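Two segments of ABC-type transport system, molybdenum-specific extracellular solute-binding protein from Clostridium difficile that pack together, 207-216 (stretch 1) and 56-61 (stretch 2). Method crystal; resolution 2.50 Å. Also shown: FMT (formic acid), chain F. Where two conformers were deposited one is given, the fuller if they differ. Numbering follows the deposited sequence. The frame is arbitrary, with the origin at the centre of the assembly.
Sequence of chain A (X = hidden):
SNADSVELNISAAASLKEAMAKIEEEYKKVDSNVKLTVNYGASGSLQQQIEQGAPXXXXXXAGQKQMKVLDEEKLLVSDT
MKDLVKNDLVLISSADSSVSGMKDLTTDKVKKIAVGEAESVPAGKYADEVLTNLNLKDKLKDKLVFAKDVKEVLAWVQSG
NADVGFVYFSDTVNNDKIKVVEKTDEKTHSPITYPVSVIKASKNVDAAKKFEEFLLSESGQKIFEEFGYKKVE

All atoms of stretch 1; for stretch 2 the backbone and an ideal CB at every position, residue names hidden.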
ATOM      1  N   ALA A 207      -0.610  -0.958  -4.992  1.00 42.98           N
ATOM      2  CA  ALA A 207      -1.770  -1.562  -5.643  1.00 49.30           C
ATOM      3  C   ALA A 207      -1.350  -2.764  -6.495  1.00 57.70           C
ATOM      4  O   ALA A 207      -2.093  -3.739  -6.623  1.00 61.13           O
ATOM      5  CB  ALA A 207      -2.493  -0.541  -6.488  1.00 39.30           C
ATOM      6  N   ALA A 208      -0.155  -2.687  -7.073  1.00 55.20           N
ATOM      7  CA  ALA A 208       0.380  -3.776  -7.884  1.00 54.23           C
ATOM      8  C   ALA A 208       0.812  -4.958  -7.015  1.00 51.53           C
ATOM      9  O   ALA A 208       0.567  -6.115  -7.366  1.00 49.95           O
ATOM     10  CB  ALA A 208       1.537  -3.284  -8.727  1.00 55.88           C
ATOM     11  N   LYS A 209       1.474  -4.665  -5.897  1.00 47.96           N
ATOM     12  CA  LYS A 209       1.880  -5.700  -4.953  1.00 46.61           C
ATOM     13  C   LYS A 209       0.672  -6.457  -4.412  1.00 49.47           C
ATOM     14  O   LYS A 209       0.718  -7.669  -4.219  1.00 48.61           O
ATOM     15  CB  LYS A 209       2.666  -5.091  -3.787  1.00 48.25           C
ATOM     16  CG  LYS A 209       4.020  -4.503  -4.146  1.00 51.61           C
ATOM     17  CD  LYS A 209       4.881  -4.326  -2.886  1.00 59.11           C
ATOM     18  CE  LYS A 209       6.173  -3.569  -3.184  1.00 63.46           C
ATOM     19  NZ  LYS A 209       7.195  -3.683  -2.098  1.00 60.45           N
ATOM     20  N   LYS A 210      -0.406  -5.726  -4.159  1.00 53.12           N
ATOM     21  CA  LYS A 210      -1.628  -6.326  -3.634  1.00 57.55           C
ATOM     22  C   LYS A 210      -2.312  -7.216  -4.667  1.00 52.25           C
ATOM     23  O   LYS A 210      -2.860  -8.259  -4.327  1.00 53.37           O
ATOM     24  CB  LYS A 210      -2.598  -5.250  -3.136  1.00 56.99           C
ATOM     25  CG  LYS A 210      -2.560  -5.001  -1.633  1.00 61.43           C
ATOM     26  CD  LYS A 210      -1.186  -4.557  -1.151  1.00 66.64           C
ATOM     27  CE  LYS A 210      -1.183  -4.293   0.351  1.00 72.41           C
ATOM     28  NZ  LYS A 210      -1.564  -5.498   1.148  1.00 74.55           N
ATOM     29  N   PHE A 211      -2.285  -6.803  -5.930  1.00 43.74           N
ATOM     30  CA  PHE A 211      -2.845  -7.635  -6.987  1.00 40.35           C
ATOM     31  C   PHE A 211      -1.970  -8.851  -7.248  1.00 41.56           C
ATOM     32  O   PHE A 211      -2.469  -9.913  -7.608  1.00 53.26           O
ATOM     33  CB  PHE A 211      -3.055  -6.854  -8.286  1.00 39.25           C
ATOM     34  CG  PHE A 211      -3.493  -7.718  -9.436  1.00 43.95           C
ATOM     35  CD1 PHE A 211      -4.712  -8.384  -9.396  1.00 46.41           C
ATOM     36  CD2 PHE A 211      -2.686  -7.874 -10.552  1.00 43.03           C
ATOM     37  CE1 PHE A 211      -5.116  -9.187 -10.454  1.00 51.37           C
ATOM     38  CE2 PHE A 211      -3.087  -8.673 -11.613  1.00 43.62           C
ATOM     39  CZ  PHE A 211      -4.302  -9.330 -11.563  1.00 49.05           C
ATOM     40  N   GLU A 212      -0.663  -8.692  -7.077  1.00 43.76           N
ATOM     41  CA  GLU A 212       0.257  -9.813  -7.243  1.00 52.90           C
ATOM     42  C   GLU A 212       0.001 -10.870  -6.173  1.00 49.57           C
ATOM     43  O   GLU A 212       0.068 -12.070  -6.446  1.00 53.92           O
ATOM     44  CB  GLU A 212       1.717  -9.349  -7.189  1.00 51.80           C
ATOM     45  CG  GLU A 212       2.716 -10.473  -7.447  1.00 52.12           C
ATOM     46  CD  GLU A 212       4.162 -10.057  -7.245  1.00 52.81           C
ATOM     47  OE1 GLU A 212       4.943 -10.895  -6.755  1.00 55.85           O
ATOM     48  OE2 GLU A 212       4.520  -8.909  -7.583  1.00 54.01           O
ATOM     49  N   GLU A 213      -0.295 -10.436  -4.952  0.54 47.63           N
ATOM     50  CA  GLU A 213      -0.549 -11.397  -3.882  0.54 49.89           C
ATOM     51  C   GLU A 213      -1.869 -12.143  -4.050  0.54 49.33           C
ATOM     52  O   GLU A 213      -2.042 -13.222  -3.495  0.54 50.66           O
ATOM     53  CB  GLU A 213      -0.439 -10.749  -2.499  0.54 48.46           C
ATOM     54  CG  GLU A 213       0.818 -11.158  -1.730  0.54 50.81           C
ATOM     55  CD  GLU A 213       0.887 -12.654  -1.443  0.54 53.87           C
ATOM     56  OE1 GLU A 213       2.006 -13.164  -1.231  0.54 57.66           O
ATOM     57  OE2 GLU A 213      -0.172 -13.320  -1.416  0.54 52.20           O
ATOM     58  N   PHE A 214      -2.790 -11.583  -4.827  1.00 43.06           N
ATOM     59  CA  PHE A 214      -4.019 -12.297  -5.152  1.00 46.12           C
ATOM     60  C   PHE A 214      -3.688 -13.459  -6.079  1.00 40.98           C
ATOM     61  O   PHE A 214      -4.246 -14.546  -5.960  1.00 46.26           O
ATOM     62  CB  PHE A 214      -5.047 -11.379  -5.817  1.00 42.11           C
ATOM     63  CG  PHE A 214      -6.239 -12.110  -6.365  1.00 47.91           C
ATOM     64  CD1 PHE A 214      -7.177 -12.672  -5.510  1.00 54.46           C
ATOM     65  CD2 PHE A 214      -6.425 -12.235  -7.734  1.00 43.06           C
ATOM     66  CE1 PHE A 214      -8.280 -13.352  -6.011  1.00 53.87           C
ATOM     67  CE2 PHE A 214      -7.525 -12.911  -8.244  1.00 46.86           C
ATOM     68  CZ  PHE A 214      -8.455 -13.470  -7.379  1.00 51.33           C
ATOM     69  N   LEU A 215      -2.766 -13.206  -7.001  1.00 43.70           N
ATOM     70  CA  LEU A 215      -2.312 -14.215  -7.947  1.00 47.94           C
ATOM     71  C   LEU A 215      -1.602 -15.354  -7.224  1.00 49.88           C
ATOM     72  O   LEU A 215      -1.743 -16.519  -7.592  1.00 46.27           O
ATOM     73  CB  LEU A 215      -1.376 -13.580  -8.980  1.00 46.09           C
ATOM     74  CG  LEU A 215      -1.916 -12.403  -9.788  1.00 48.66           C
ATOM     75  CD1 LEU A 215      -0.859 -11.853 -10.739  1.00 48.67           C
ATOM     76  CD2 LEU A 215      -3.148 -12.820 -10.562  1.00 45.37           C
ATOM     77  N   LEU A 216      -0.846 -15.006  -6.187  1.00 44.55           N
ATOM     78  CA  LEU A 216      -0.065 -15.975  -5.428  1.00 43.71           C
ATOM     79  C   LEU A 216      -0.896 -16.612  -4.316  1.00 51.63           C
ATOM     80  O   LEU A 216      -0.414 -17.478  -3.585  1.00 53.94           O
ATOM     81  CB  LEU A 216       1.186 -15.308  -4.847  1.00 39.56           C
ATOM     82  CG  LEU A 216       2.134 -14.644  -5.845  1.00 44.88           C
ATOM     83  CD1 LEU A 216       3.175 -13.793  -5.142  1.00 38.06           C
ATOM     84  CD2 LEU A 216       2.821 -15.687  -6.715  1.00 43.63           C
ATOM     85  N   UNK A  56       3.931   0.391 -17.372  0.63 56.59           N
ATOM     86  CA  UNK A  56       3.388  -0.896 -16.964  0.63 55.52           C
ATOM     87  C   UNK A  56       3.522  -1.046 -15.456  0.63 53.80           C
ATOM     88  O   UNK A  56       4.479  -0.558 -14.863  0.63 56.41           O
ATOM     89  CB  UNK A  56       4.095  -2.043 -17.688  0.63 55.52           C
ATOM     90  N   UNK A  57       2.555  -1.712 -14.838  1.00 48.94           N
ATOM     91  CA  UNK A  57       2.551  -1.877 -13.388  1.00 57.75           C
ATOM     92  C   UNK A  57       3.000  -3.259 -12.933  1.00 54.38           C
ATOM     93  O   UNK A  57       3.788  -3.383 -11.999  1.00 54.01           O
ATOM     94  CB  UNK A  57       1.149  -1.597 -12.844  1.00 57.75           C
ATOM     95  N   UNK A  58       2.491  -4.290 -13.597  1.00 55.82           N
ATOM     96  CA  UNK A  58       2.865  -5.665 -13.294  1.00 56.89           C
ATOM     97  C   UNK A  58       3.224  -6.388 -14.593  1.00 59.62           C
ATOM     98  O   UNK A  58       2.639  -6.110 -15.645  1.00 67.63           O
ATOM     99  CB  UNK A  58       1.734  -6.390 -12.562  1.00 56.89           C
ATOM    100  N   UNK A  59       4.190  -7.299 -14.526  1.00 51.70           N
ATOM    101  CA  UNK A  59       4.605  -8.058 -15.702  1.00 49.92           C
ATOM    102  C   UNK A  59       4.655  -9.552 -15.381  1.00 49.03           C
ATOM    103  O   UNK A  59       5.290  -9.966 -14.408  1.00 50.78           O
ATOM    104  CB  UNK A  59       5.968  -7.574 -16.200  1.00 49.92           C
ATOM    105  N   UNK A  60       3.963 -10.350 -16.191  1.00 45.41           N
ATOM    106  CA  UNK A  60       3.995 -11.803 -16.068  1.00 48.44           C
ATOM    107  C   UNK A  60       4.670 -12.383 -17.306  1.00 52.41           C
ATOM    108  O   UNK A  60       4.193 -12.193 -18.429  1.00 53.80           O
ATOM    109  CB  UNK A  60       2.587 -12.375 -15.893  1.00 48.44           C
ATOM    110  N   UNK A  61       5.774 -13.096 -17.106  1.00 53.86           N
ATOM    111  CA  UNK A  61       6.584 -13.563 -18.226  1.00 58.73           C
ATOM    112  C   UNK A  61       6.431 -15.055 -18.497  1.00 62.80           C
ATOM    113  O   UNK A  61       5.919 -15.796 -17.663  1.00 65.05           O
ATOM    114  CB  UNK A  61       8.057 -13.243 -17.964  1.00 58.73           C
TER
HETATM  115  C   FMT F 301      -1.512   2.542  -4.530  1.00 70.00           C
HETATM  116  O1  FMT F 301      -0.412   2.439  -5.073  1.00 70.76           O
HETATM  117  O2  FMT F 301      -1.856   1.894  -3.541  1.00 65.86           O

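The helix of stretch 1 runs at 32° to the short strand 58-60, their axes 9.9 Å apart at closest approach. It turns Ala-208, Phe-211 and Leu-215 toward the strand, with Glu-212 beside them.

Position 56 precedes the strand, and its ideal CB has nothing of stretch 1 within 5.5 Å. The helix therefore places no demand on it, and almost any residue would be compatible. The deposited residue is Cys-56, which makes no contact with the helix.

At position 57 the CA lies 6.2 Å from the CA of Ala-208, and the CB points toward the helix, 4.5 Å from the CB of Ala-208. So close an approach is possible where the helix presents only a methyl group. A small side chain would suit, as would a longer one able to turn aside; the visible atoms do not settle whether it should be polar. The residue is Asp-57. Its CB stands 4.4 Å from the CB of Ala-208, while its carboxylate oxygens are hydrogen-bonded elsewhere in the structure. Its backbone also takes part in the contact, with Asp-57 O 4.0 Å from Ala-208 CB.

Position 58 offers the clearest reading. The backbone is extended (phi/psi -131/146), and the CB points toward the helix, 4.9 Å from the CB of Ala-208 and 5.1 Å from CD2 of Phe-211. Beyond it lie the Phe-211 ring and CD1 of Leu-215, with the Glu-212 carboxylate to one side: a largely apolar setting with room for a side chain of moderate length, although a donor could in principle also be accommodated near the acid. Leucine, isoleucine or methionine would all be reasonable; glycine or alanine would leave much of this gap unfilled. The residue is Leu-58, with chi1 t and chi2 p, and it has the largest area covered by the other stretch. Its CD2 lies 3.8 Å from Phe-211 CD2, approaching the ring obliquely, and also 3.8 Å from Leu-215 CD1. Its CD1 reaches the backbone, 3.9 Å from Ala-208 O, and lies 3.8 Å from Glu-212 OE2. The fork of leucine thus lets one methyl meet the apolar side chains while the other lies near helix oxygens.

At position 59, the next residue along the extended strand, the CB is out of reach of the helix, with nothing of stretch 1 within 5.5 Å. The helix leaves the choice open. Phe-59 occupies the site, its side chain no nearer than 8.8 Å to stretch 1.

Position 60 has its CB sideways to the helix and beyond 5.5 Å of it. A short side chain would fall short, but a longer aliphatic one, such as isoleucine, leucine or methionine, could extend to CD1 of Leu-215. The residue is Ile-60, whose chi2 is t; the extended arm brings CD1 to 4.3 Å from Leu-215 CD1, a modest apolar contact.

Position 61 follows the strand and is out of reach, so stretch 1 gives no guidance; the residue is Ser-61. The contact is made by packing; no hydrogen bond crosses it.

Stretch 2 (56-61) CDLFIS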
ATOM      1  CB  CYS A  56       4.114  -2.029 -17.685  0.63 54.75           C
ATOM      2  SG  CYS A  56       3.864  -2.038 -19.471  0.63 61.25           S
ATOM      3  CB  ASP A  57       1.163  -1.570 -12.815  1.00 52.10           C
ATOM      4  CG  ASP A  57       0.736  -0.143 -13.058  1.00 55.37           C
ATOM      5  OD1 ASP A  57       1.395   0.770 -12.525  1.00 55.19           O
ATOM      6  OD2 ASP A  57      -0.258   0.061 -13.780  1.00 60.00           O
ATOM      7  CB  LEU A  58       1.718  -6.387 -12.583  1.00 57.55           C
ATOM      8  CG  LEU A  58       2.041  -7.681 -11.829  1.00 57.13           C
ATOM      9  CD1 LEU A  58       2.534  -7.383 -10.426  1.00 49.23           C
ATOM     10  CD2 LEU A  58       0.818  -8.575 -11.763  1.00 62.89           C
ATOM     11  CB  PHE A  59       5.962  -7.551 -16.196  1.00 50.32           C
ATOM     12  CG  PHE A  59       6.524  -8.326 -17.355  1.00 54.34           C
ATOM     13  CD1 PHE A  59       5.707  -8.763 -18.387  1.00 58.02           C
ATOM     14  CD2 PHE A  59       7.883  -8.581 -17.430  1.00 54.87           C
ATOM     15  CE1 PHE A  59       6.234  -9.463 -19.455  1.00 54.94           C
ATOM     16  CE2 PHE A  59       8.418  -9.278 -18.493  1.00 52.95           C
ATOM     17  CZ  PHE A  59       7.593  -9.721 -19.508  1.00 56.11           C
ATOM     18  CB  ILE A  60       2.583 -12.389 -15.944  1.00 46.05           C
ATOM     19  CG1 ILE A  60       1.743 -11.567 -14.968  1.00 42.82           C
ATOM     20  CG2 ILE A  60       2.647 -13.841 -15.502  1.00 47.25           C
ATOM     21  CD1 ILE A  60       0.308 -12.050 -14.827  1.00 36.00           C
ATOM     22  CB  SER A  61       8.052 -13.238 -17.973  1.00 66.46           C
ATOM     23  OG  SER A  61       8.700 -12.943 -19.187  1.00 76.81           O
TER
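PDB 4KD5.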